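Local coordinates for protein transcriptional regulator (Streptococcus pneumoniae, PDB 2GNP) that is of unknown function but, as a transcriptional regulator with a putative sugar-binding domain, probably senses a sugar or sugar phosphate to control gene expression, at residues N14-K19 against K258-D263; Y20-L25 against S239-N244; I221-A226 against L245-I250. All blocks are in the same frame, centred on the assembly; numbering follows the deposited sequence.

Contact 1: N14-K19 against K258-D263; sequences NYVKEK and KVLEED
Leu260 reaches out from helix 258-263 and is met by three side chains of helix 14-19: Tyr15, Val16 and Lys19. Its chi1 of -73° sets CG anti to its own carbonyl carbon, and two methyls branch from there. CD2 takes the aliphatic stem of Lys19, whose CD lies 3.7 Å from Leu260 CD2. The edge of the Tyr15 ring touches both methyls through CE1, which comes within 3.9 Å of Leu260 CD2 near the ring plane and 4.1 Å of Leu260 CD1. The buried Val16 meets CD1 alone, with Val16 CG2 at 4.1 Å from Leu260 CD1. Leucine suits this place: its two methyls reach across helices whose segment axes approach to 12.4 Å.

Lys19 serves both an apolar and a charged neighbour. CG is anti to the backbone N (chi1 -177°), the next two torsions are also extended, and only the last bends the chain, placing NZ. It meets Asp263 tip to tip, Lys19 CE lying 3.4 Å from Asp263 OD1, whereas Lys19 NZ stays 4.3 Å from that oxygen, beyond a salt bridge. The attraction is therefore probably a modest electrostatic one at the surface. Asp263 is committed elsewhere: OD1 is hydrogen-bonded to Tyr20 OH and OD2 forms a salt bridge with Arg242.

The axes of segments 14-19 and 258-263 are inclined by 44°. On the same helix as Leu260, Val259 packs on Val234 and Leu238 of helix 234-242, while Val16 also rests on Leu25 of strand 24-28.

Contact 2: Y20-L25 against S239-N244; sequences YSLESL and SVLRAN
Tyr20 and Leu241 meet over the face of the tyrosine ring, the last residue of helix 5-20 packing on the last turn of helix 234-242. Followed outward, Tyr20 CB lies 4.1 Å from Leu241 CB. CG and CD2 rest on that same leucine carbon, with CD2 at 3.9 Å from Leu241 CB. Along the other side of the same ring, CD1 and CE1 lie under the methyl Leu241 CD1, which stands 17° off the ring normal in a CH-pi contact, somewhat toward the rim. At the tip, OH passes beyond Leu241 to hydrogen-bond Asp263 of helix 253-264. Tyrosine suits the place because its flat ring is buried against leucine while its hydroxyl finds an acceptor. Leu241 CD2 meets Leu22 CD2 at 4.2 Å.

The carbonyl of Tyr20 needs donors where its helix stops. Asn244 ND2 gives one at 2.9 Å from Tyr20 O, nearly along the C=O axis, with the oxygen close to the plane of the amide. One water donates to Tyr20 O and Leu241 O, bridging the two helix ends; a second sits between the same oxygens, though other acceptors compete for its protons.

Asn244 has positive phi, which asparagine tolerates better than most residues, and forms the Schellman motif that ends helix 234-242. Both helices end just before their chains enter neighbouring parallel strands, 24-28 and 248-252, an alpha/beta layout consistent with the Rossmann-like family.

Contact 3: I221-A226 against L245-I250; sequences IPQSLA and LVNHLI
Strands 223-226 and 248-250 run parallel, their short axes 4.7 Å apart and inclined by 21°, with Ala226 N bonded to His248 O and Ile250 N to Ala226 O. Both bonds are nearly straight. Before the strands pair, Asn247 takes the place of a backbone partner. Its OD1 receives Ser224 N at 2.9 Å in an almost linear bond, the donor tilted out of the carbonyl plane, while ND2 turns to Pro222 O and Ile221 O in weak bonds. A chi1 of 59° tucks CG between the backbone N and the carbonyl carbon; asparagine fits because one short amide offers an acceptor and a donor. Ser224 answers it: OG accepts Asn247 N at 2.9 Å, a role suited to a small hydroxyl. A water lies within hydrogen-bonding reach of Gln223 OE1 and Asn247 OD1, while Gln223 NE2 is held by Glu23.

Helix 234-242 connects the two strands in a beta-alpha-beta crossover, the unit from which Rossmann-like sheets are built.

On one face of the sheet Leu225 CD1 sits over the His248 ring, 3.9 Å from its centroid, in a CH-pi contact. The same methyl touches Ile250 CG1 at 3.7 Å. His248 NE2 is hydrogen-bonded to Glu26 of strand 24-28. On the face bearing Ala226 and Leu249, Ala226 CB meets Val246 CG2 at 4.0 Å; Ala226 also touches Val156 and Ile158 of strand 153-160, where a small residue fits.

How the contacts relate
From the N terminus, helix 5-20 supplies the first side of contact 1 and at its end passes straight into contact 2, which leads on to strand 24-28. Most of the chain then intervenes before strand 223-227 opens contact 3. Helix 234-242 returns to close contact 2, strand 248-252 closes contact 3, and helix 253-264 finally closes contact 1. Contact 1 thus encloses the other two, whereas contacts 2 and 3 cross, their segments alternating. Contacts 1 and 2 touch through Asp263; contacts 2 and 3 meet through Glu23 and Gln223. Together they join the two terminal helices and helix 234-242 to the edge of the sheet formed by strands 24-28, 248-252 and 223-227.

Contact 1: N14-K19 against K258-D263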
loop_
_atom_site.group_PDB
_atom_site.type_symbol
_atom_site.label_atom_id
_atom_site.label_comp_id
_atom_site.label_asym_id
_atom_site.label_seq_id
_atom_site.Cartn_x
_atom_site.Cartn_y
_atom_site.Cartn_z
ATOM N N ASN A 14 -19.821 7.325 -4.606
ATOM C CA ASN A 14 -19.986 7.238 -6.073
ATOM C C ASN A 14 -19.388 8.450 -6.757
ATOM O O ASN A 14 -18.786 8.334 -7.834
ATOM C CB ASN A 14 -21.472 7.099 -6.458
ATOM C CG ASN A 14 -22.031 5.728 -6.091
ATOM O OD1 ASN A 14 -21.283 4.746 -6.014
ATOM N ND2 ASN A 14 -23.341 5.655 -5.823
ATOM N N TYR A 15 -19.559 9.600 -6.126
ATOM C CA TYR A 15 -18.955 10.844 -6.565
ATOM C C TYR A 15 -17.427 10.740 -6.698
ATOM O O TYR A 15 -16.841 11.104 -7.752
ATOM C CB TYR A 15 -19.343 11.990 -5.628
ATOM C CG TYR A 15 -18.684 13.290 -5.932
ATOM C CD1 TYR A 15 -17.516 13.691 -5.234
ATOM C CD2 TYR A 15 -19.237 14.172 -6.879
ATOM C CE1 TYR A 15 -16.905 14.907 -5.483
ATOM C CE2 TYR A 15 -18.645 15.400 -7.117
ATOM C CZ TYR A 15 -17.474 15.761 -6.430
ATOM O OH TYR A 15 -16.863 16.970 -6.656
ATOM N N VAL A 16 -16.787 10.185 -5.667
ATOM C CA VAL A 16 -15.332 10.110 -5.632
ATOM C C VAL A 16 -14.900 9.005 -6.617
ATOM O O VAL A 16 -13.905 9.154 -7.338
ATOM C CB VAL A 16 -14.834 9.782 -4.173
ATOM C CG1 VAL A 16 -13.304 9.380 -4.176
ATOM C CG2 VAL A 16 -15.124 10.917 -3.205
ATOM N N LYS A 17 -15.609 7.880 -6.669
ATOM C CA LYS A 17 -15.271 6.822 -7.661
ATOM C C LYS A 17 -15.309 7.354 -9.100
ATOM O O LYS A 17 -14.416 7.073 -9.891
ATOM C CB LYS A 17 -16.143 5.605 -7.538
ATOM C CG LYS A 17 -15.804 4.804 -6.321
ATOM C CD LYS A 17 -16.596 3.542 -6.306
ATOM C CE LYS A 17 -18.018 3.821 -5.998
ATOM N NZ LYS A 17 -18.840 2.558 -5.756
ATOM N N GLU A 18 -16.383 8.052 -9.457
ATOM C CA GLU A 18 -16.488 8.580 -10.825
ATOM C C GLU A 18 -15.418 9.683 -11.058
ATOM O O GLU A 18 -14.815 9.768 -12.161
ATOM C CB GLU A 18 -17.910 9.080 -11.045
ATOM C CG GLU A 18 -18.279 9.280 -12.516
ATOM C CD GLU A 18 -17.680 10.560 -13.075
ATOM O OE1 GLU A 18 -17.416 10.557 -14.305
ATOM O OE2 GLU A 18 -17.461 11.551 -12.290
ATOM N N LYS A 19 -15.130 10.468 -10.031
ATOM C CA LYS A 19 -14.182 11.597 -10.171
ATOM C C LYS A 19 -12.784 11.093 -10.562
ATOM O O LYS A 19 -12.120 11.683 -11.419
ATOM C CB LYS A 19 -14.147 12.510 -8.936
ATOM C CG LYS A 19 -13.226 13.742 -9.073
ATOM C CD LYS A 19 -13.259 14.603 -7.831
ATOM C CE LYS A 19 -12.471 15.900 -7.934
ATOM N NZ LYS A 19 -13.192 16.867 -8.859
ATOM N N LYS A 258 -10.759 16.131 2.712
ATOM C CA LYS A 258 -9.543 16.929 2.548
ATOM C C LYS A 258 -8.869 16.711 1.160
ATOM O O LYS A 258 -8.289 17.641 0.593
ATOM C CB LYS A 258 -8.574 16.677 3.684
ATOM C CG LYS A 258 -8.995 17.400 5.000
ATOM C CD LYS A 258 -8.075 17.104 6.149
ATOM C CE LYS A 258 -8.615 17.692 7.482
ATOM N NZ LYS A 258 -9.714 16.842 8.030
ATOM N N VAL A 259 -8.892 15.474 0.673
ATOM C CA VAL A 259 -8.386 15.122 -0.658
ATOM C C VAL A 259 -9.142 15.963 -1.695
ATOM O O VAL A 259 -8.532 16.563 -2.582
ATOM C CB VAL A 259 -8.545 13.602 -0.940
ATOM C CG1 VAL A 259 -8.400 13.268 -2.441
ATOM C CG2 VAL A 259 -7.544 12.823 -0.089
ATOM N N LEU A 260 -10.463 16.000 -1.565
ATOM C CA LEU A 260 -11.305 16.756 -2.493
ATOM C C LEU A 260 -10.992 18.260 -2.468
ATOM O O LEU A 260 -10.827 18.902 -3.533
ATOM C CB LEU A 260 -12.771 16.472 -2.204
ATOM C CG LEU A 260 -13.257 15.072 -2.632
ATOM C CD1 LEU A 260 -14.644 14.829 -2.052
ATOM C CD2 LEU A 260 -13.242 14.856 -4.146
ATOM N N GLU A 261 -10.848 18.779 -1.257
ATOM C CA GLU A 261 -10.476 20.156 -1.034
ATOM C C GLU A 261 -9.120 20.485 -1.670
ATOM O O GLU A 261 -9.006 21.477 -2.411
ATOM C CB GLU A 261 -10.415 20.467 0.447
ATOM C CG GLU A 261 -10.192 21.984 0.664
ATOM C CD GLU A 261 -10.073 22.364 2.129
ATOM O OE1 GLU A 261 -8.951 22.730 2.567
ATOM O OE2 GLU A 261 -11.101 22.287 2.840
ATOM N N GLU A 262 -8.111 19.674 -1.382
ATOM C CA GLU A 262 -6.809 19.862 -2.018
ATOM C C GLU A 262 -6.851 19.778 -3.549
ATOM O O GLU A 262 -6.188 20.581 -4.265
ATOM C CB GLU A 262 -5.794 18.877 -1.453
ATOM C CG GLU A 262 -4.399 19.181 -1.896
ATOM C CD GLU A 262 -3.383 18.558 -1.002
ATOM O OE1 GLU A 262 -3.410 18.823 0.220
ATOM O OE2 GLU A 262 -2.552 17.795 -1.525
ATOM N N ASP A 263 -7.607 18.816 -4.071
ATOM C CA ASP A 263 -7.717 18.674 -5.523
ATOM C C ASP A 263 -8.358 19.948 -6.113
ATOM O O ASP A 263 -7.956 20.405 -7.179
ATOM C CB ASP A 263 -8.555 17.456 -5.885
ATOM C CG ASP A 263 -8.335 16.961 -7.318
ATOM O OD1 ASP A 263 -9.102 16.057 -7.707
ATOM O OD2 ASP A 263 -7.434 17.464 -8.049
#

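Contact 2: Y20-L25 against S239-N244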
loop_
_atom_site.group_PDB
_atom_site.type_symbol
_atom_site.label_atom_id
_atom_site.label_comp_id
_atom_site.label_asym_id
_atom_site.label_seq_id
_atom_site.Cartn_x
_atom_site.Cartn_y
_atom_site.Cartn_z
ATOM N N TYR A 20 -12.339 10.031 -9.894
ATOM C CA TYR A 20 -10.977 9.524 -10.075
ATOM C C TYR A 20 -10.905 8.256 -10.861
ATOM O O TYR A 20 -9.816 7.716 -11.089
ATOM C CB TYR A 20 -10.296 9.340 -8.720
ATOM C CG TYR A 20 -10.197 10.639 -7.983
ATOM C CD1 TYR A 20 -11.031 10.928 -6.894
ATOM C CD2 TYR A 20 -9.293 11.619 -8.406
ATOM C CE1 TYR A 20 -10.948 12.160 -6.214
ATOM C CE2 TYR A 20 -9.175 12.826 -7.746
ATOM C CZ TYR A 20 -10.003 13.128 -6.643
ATOM O OH TYR A 20 -9.961 14.347 -5.956
ATOM N N SER A 21 -12.058 7.754 -11.303
ATOM C CA SER A 21 -12.135 6.503 -12.035
ATOM C C SER A 21 -11.590 5.319 -11.236
ATOM O O SER A 21 -10.862 4.422 -11.721
ATOM C CB SER A 21 -11.579 6.623 -13.453
ATOM O OG SER A 21 -11.381 5.340 -14.035
ATOM N N LEU A 22 -12.026 5.343 -9.986
ATOM C CA LEU A 22 -11.601 4.389 -8.958
ATOM C C LEU A 22 -12.691 3.318 -8.937
ATOM O O LEU A 22 -13.894 3.638 -8.772
ATOM C CB LEU A 22 -11.532 5.140 -7.610
ATOM C CG LEU A 22 -11.333 4.244 -6.415
ATOM C CD1 LEU A 22 -9.864 3.762 -6.452
ATOM C CD2 LEU A 22 -11.552 4.984 -5.110
ATOM N N GLU A 23 -12.326 2.062 -9.093
ATOM C CA GLU A 23 -13.285 0.961 -9.156
ATOM C C GLU A 23 -14.108 0.686 -7.882
ATOM O O GLU A 23 -15.312 0.466 -7.963
ATOM C CB GLU A 23 -12.557 -0.293 -9.667
ATOM C CG GLU A 23 -13.391 -1.519 -9.712
ATOM C CD GLU A 23 -12.663 -2.717 -10.391
ATOM O OE1 GLU A 23 -11.911 -2.528 -11.400
ATOM O OE2 GLU A 23 -12.862 -3.855 -9.912
ATOM N N SER A 24 -13.455 0.713 -6.729
ATOM C CA SER A 24 -14.097 0.396 -5.463
ATOM C C SER A 24 -13.618 1.315 -4.385
ATOM O O SER A 24 -12.473 1.735 -4.377
ATOM C CB SER A 24 -13.753 -1.023 -5.006
ATOM O OG SER A 24 -14.156 -1.967 -5.963
ATOM N N LEU A 25 -14.514 1.614 -3.457
ATOM C CA LEU A 25 -14.240 2.586 -2.378
ATOM C C LEU A 25 -15.159 2.412 -1.164
ATOM O O LEU A 25 -16.361 2.302 -1.357
ATOM C CB LEU A 25 -14.484 4.006 -2.889
ATOM C CG LEU A 25 -14.335 5.142 -1.908
ATOM C CD1 LEU A 25 -12.958 5.268 -1.299
ATOM C CD2 LEU A 25 -14.690 6.440 -2.627
ATOM N N SER A 239 -2.449 11.743 -4.888
ATOM C CA SER A 239 -1.470 11.321 -5.944
ATOM C C SER A 239 -1.830 9.947 -6.483
ATOM O O SER A 239 -1.935 9.713 -7.694
ATOM C CB SER A 239 -0.052 11.242 -5.430
ATOM O OG SER A 239 0.456 12.498 -5.041
ATOM N N VAL A 240 -2.057 9.033 -5.545
ATOM C CA VAL A 240 -2.406 7.638 -5.900
ATOM C C VAL A 240 -3.706 7.604 -6.705
ATOM O O VAL A 240 -3.814 6.861 -7.703
ATOM C CB VAL A 240 -2.520 6.855 -4.559
ATOM C CG1 VAL A 240 -3.166 5.563 -4.810
ATOM C CG2 VAL A 240 -1.063 6.699 -3.949
ATOM N N LEU A 241 -4.688 8.408 -6.300
ATOM C CA LEU A 241 -5.961 8.498 -7.049
ATOM C C LEU A 241 -5.727 9.044 -8.491
ATOM O O LEU A 241 -6.275 8.523 -9.476
ATOM C CB LEU A 241 -6.933 9.377 -6.308
ATOM C CG LEU A 241 -7.394 8.773 -4.997
ATOM C CD1 LEU A 241 -8.268 9.787 -4.247
ATOM C CD2 LEU A 241 -8.182 7.508 -5.334
ATOM N N ARG A 242 -5.011 10.176 -8.554
ATOM C CA ARG A 242 -4.606 10.806 -9.835
ATOM C C ARG A 242 -3.984 9.880 -10.855
ATOM O O ARG A 242 -4.388 9.940 -12.029
ATOM C CB ARG A 242 -3.694 12.020 -9.593
ATOM C CG ARG A 242 -4.517 13.234 -9.292
ATOM C CD ARG A 242 -3.604 14.351 -8.759
ATOM N NE ARG A 242 -4.389 15.562 -8.492
ATOM C CZ ARG A 242 -3.857 16.675 -7.983
ATOM N NH1 ARG A 242 -2.573 16.689 -7.675
ATOM N NH2 ARG A 242 -4.587 17.759 -7.785
ATOM N N ALA A 243 -3.053 9.032 -10.416
ATOM C CA ALA A 243 -2.286 8.121 -11.279
ATOM C C ALA A 243 -2.931 6.742 -11.348
ATOM O O ALA A 243 -2.409 5.819 -12.003
ATOM C CB ALA A 243 -0.859 8.046 -10.777
ATOM N N ASN A 244 -4.072 6.596 -10.665
ATOM C CA ASN A 244 -4.787 5.289 -10.646
ATOM C C ASN A 244 -3.853 4.152 -10.269
ATOM O O ASN A 244 -3.864 3.095 -10.902
ATOM C CB ASN A 244 -5.486 4.981 -11.977
ATOM C CG ASN A 244 -6.546 6.009 -12.306
ATOM O OD1 ASN A 244 -6.342 6.880 -13.143
ATOM N ND2 ASN A 244 -7.678 5.905 -11.652
HETATM O O HOH W 1 -7.729 9.462 -11.667
HETATM O O HOH W 2 -8.130 6.509 -9.126
#

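Contact 3: I221-A226 against L245-I250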
loop_
_atom_site.group_PDB
_atom_site.type_symbol
_atom_site.label_atom_id
_atom_site.label_comp_id
_atom_site.label_asym_id
_atom_site.label_seq_id
_atom_site.Cartn_x
_atom_site.Cartn_y
_atom_site.Cartn_z
ATOM N N ILE A 221 -2.587 -4.793 -11.534
ATOM C CA ILE A 221 -3.176 -5.895 -10.737
ATOM C C ILE A 221 -4.690 -5.755 -10.757
ATOM O O ILE A 221 -5.219 -4.660 -10.541
ATOM C CB ILE A 221 -2.628 -5.883 -9.272
ATOM C CG1 ILE A 221 -1.144 -6.240 -9.328
ATOM C CG2 ILE A 221 -3.462 -6.856 -8.381
ATOM C CD1 ILE A 221 -0.353 -6.087 -7.999
ATOM N N PRO A 222 -5.421 -6.870 -11.000
ATOM C CA PRO A 222 -6.881 -6.758 -11.048
ATOM C C PRO A 222 -7.560 -6.163 -9.834
ATOM O O PRO A 222 -8.523 -5.379 -9.987
ATOM C CB PRO A 222 -7.336 -8.211 -11.259
ATOM C CG PRO A 222 -6.193 -8.875 -11.915
ATOM C CD PRO A 222 -4.949 -8.225 -11.389
ATOM N N GLN A 223 -7.119 -6.543 -8.622
ATOM C CA GLN A 223 -7.722 -5.941 -7.419
ATOM C C GLN A 223 -6.596 -5.434 -6.530
ATOM O O GLN A 223 -5.820 -6.216 -6.037
ATOM C CB GLN A 223 -8.610 -6.945 -6.678
ATOM C CG GLN A 223 -9.943 -7.322 -7.383
ATOM C CD GLN A 223 -10.714 -6.127 -7.771
ATOM O OE1 GLN A 223 -10.709 -5.106 -7.051
ATOM N NE2 GLN A 223 -11.396 -6.211 -8.924
ATOM N N SER A 224 -6.472 -4.126 -6.400
ATOM C CA SER A 224 -5.403 -3.568 -5.560
ATOM C C SER A 224 -6.042 -2.705 -4.507
ATOM O O SER A 224 -6.703 -1.696 -4.796
ATOM C CB SER A 224 -4.412 -2.739 -6.384
ATOM O OG SER A 224 -5.104 -1.826 -7.236
ATOM N N LEU A 225 -5.820 -3.094 -3.280
ATOM C CA LEU A 225 -6.529 -2.504 -2.132
ATOM C C LEU A 225 -5.541 -1.705 -1.348
ATOM O O LEU A 225 -4.577 -2.290 -0.801
ATOM C CB LEU A 225 -7.106 -3.614 -1.254
ATOM C CG LEU A 225 -7.672 -3.289 0.146
ATOM C CD1 LEU A 225 -8.844 -2.301 -0.052
ATOM C CD2 LEU A 225 -8.179 -4.598 0.889
ATOM N N ALA A 226 -5.771 -0.393 -1.230
ATOM C CA ALA A 226 -4.977 0.416 -0.328
ATOM C C ALA A 226 -5.836 0.796 0.876
ATOM O O ALA A 226 -6.983 1.185 0.693
ATOM C CB ALA A 226 -4.470 1.685 -1.046
ATOM N N LEU A 245 -3.004 4.402 -9.272
ATOM C CA LEU A 245 -2.022 3.376 -8.815
ATOM C C LEU A 245 -2.654 2.165 -8.151
ATOM O O LEU A 245 -2.092 1.085 -8.240
ATOM C CB LEU A 245 -0.913 3.917 -7.940
ATOM C CG LEU A 245 -0.128 5.085 -8.576
ATOM C CD1 LEU A 245 0.987 5.618 -7.618
ATOM C CD2 LEU A 245 0.518 4.644 -9.935
ATOM N N VAL A 246 -3.789 2.355 -7.479
ATOM C CA VAL A 246 -4.605 1.244 -7.022
ATOM C C VAL A 246 -6.046 1.477 -7.471
ATOM O O VAL A 246 -6.426 2.564 -7.918
ATOM C CB VAL A 246 -4.581 1.123 -5.451
ATOM C CG1 VAL A 246 -3.110 0.976 -4.932
ATOM C CG2 VAL A 246 -5.223 2.357 -4.901
ATOM N N ASN A 247 -6.838 0.431 -7.403
ATOM C CA ASN A 247 -8.248 0.486 -7.857
ATOM C C ASN A 247 -9.267 0.302 -6.765
ATOM O O ASN A 247 -10.444 0.247 -7.064
ATOM C CB ASN A 247 -8.524 -0.428 -9.067
ATOM C CG ASN A 247 -8.220 -1.857 -8.803
ATOM O OD1 ASN A 247 -8.362 -2.334 -7.675
ATOM N ND2 ASN A 247 -7.679 -2.552 -9.831
ATOM N N HIS A 248 -8.815 0.161 -5.514
ATOM C CA HIS A 248 -9.729 0.034 -4.369
ATOM C C HIS A 248 -9.133 0.712 -3.167
ATOM O O HIS A 248 -8.004 0.385 -2.744
ATOM C CB HIS A 248 -9.941 -1.440 -4.075
ATOM C CG HIS A 248 -11.085 -1.734 -3.123
ATOM N ND1 HIS A 248 -11.714 -2.967 -3.101
ATOM C CD2 HIS A 248 -11.689 -0.981 -2.170
ATOM C CE1 HIS A 248 -12.664 -2.959 -2.173
ATOM N NE2 HIS A 248 -12.682 -1.765 -1.600
ATOM N N LEU A 249 -9.870 1.677 -2.631
ATOM C CA LEU A 249 -9.361 2.456 -1.523
ATOM C C LEU A 249 -10.334 2.338 -0.350
ATOM O O LEU A 249 -11.514 2.299 -0.548
ATOM C CB LEU A 249 -9.197 3.945 -1.943
ATOM C CG LEU A 249 -8.770 4.939 -0.822
ATOM C CD1 LEU A 249 -7.383 4.661 -0.236
ATOM C CD2 LEU A 249 -8.903 6.438 -1.233
ATOM N N ILE A 250 -9.779 2.143 0.848
ATOM C CA ILE A 250 -10.518 2.273 2.102
ATOM C C ILE A 250 -9.874 3.435 2.890
ATOM O O ILE A 250 -8.672 3.436 3.202
ATOM C CB ILE A 250 -10.445 1.011 2.882
ATOM C CG1 ILE A 250 -11.032 -0.121 2.023
ATOM C CG2 ILE A 250 -11.303 1.187 4.156
ATOM C CD1 ILE A 250 -11.213 -1.477 2.761
HETATM O O HOH W 3 -11.291 -2.684 -7.306
#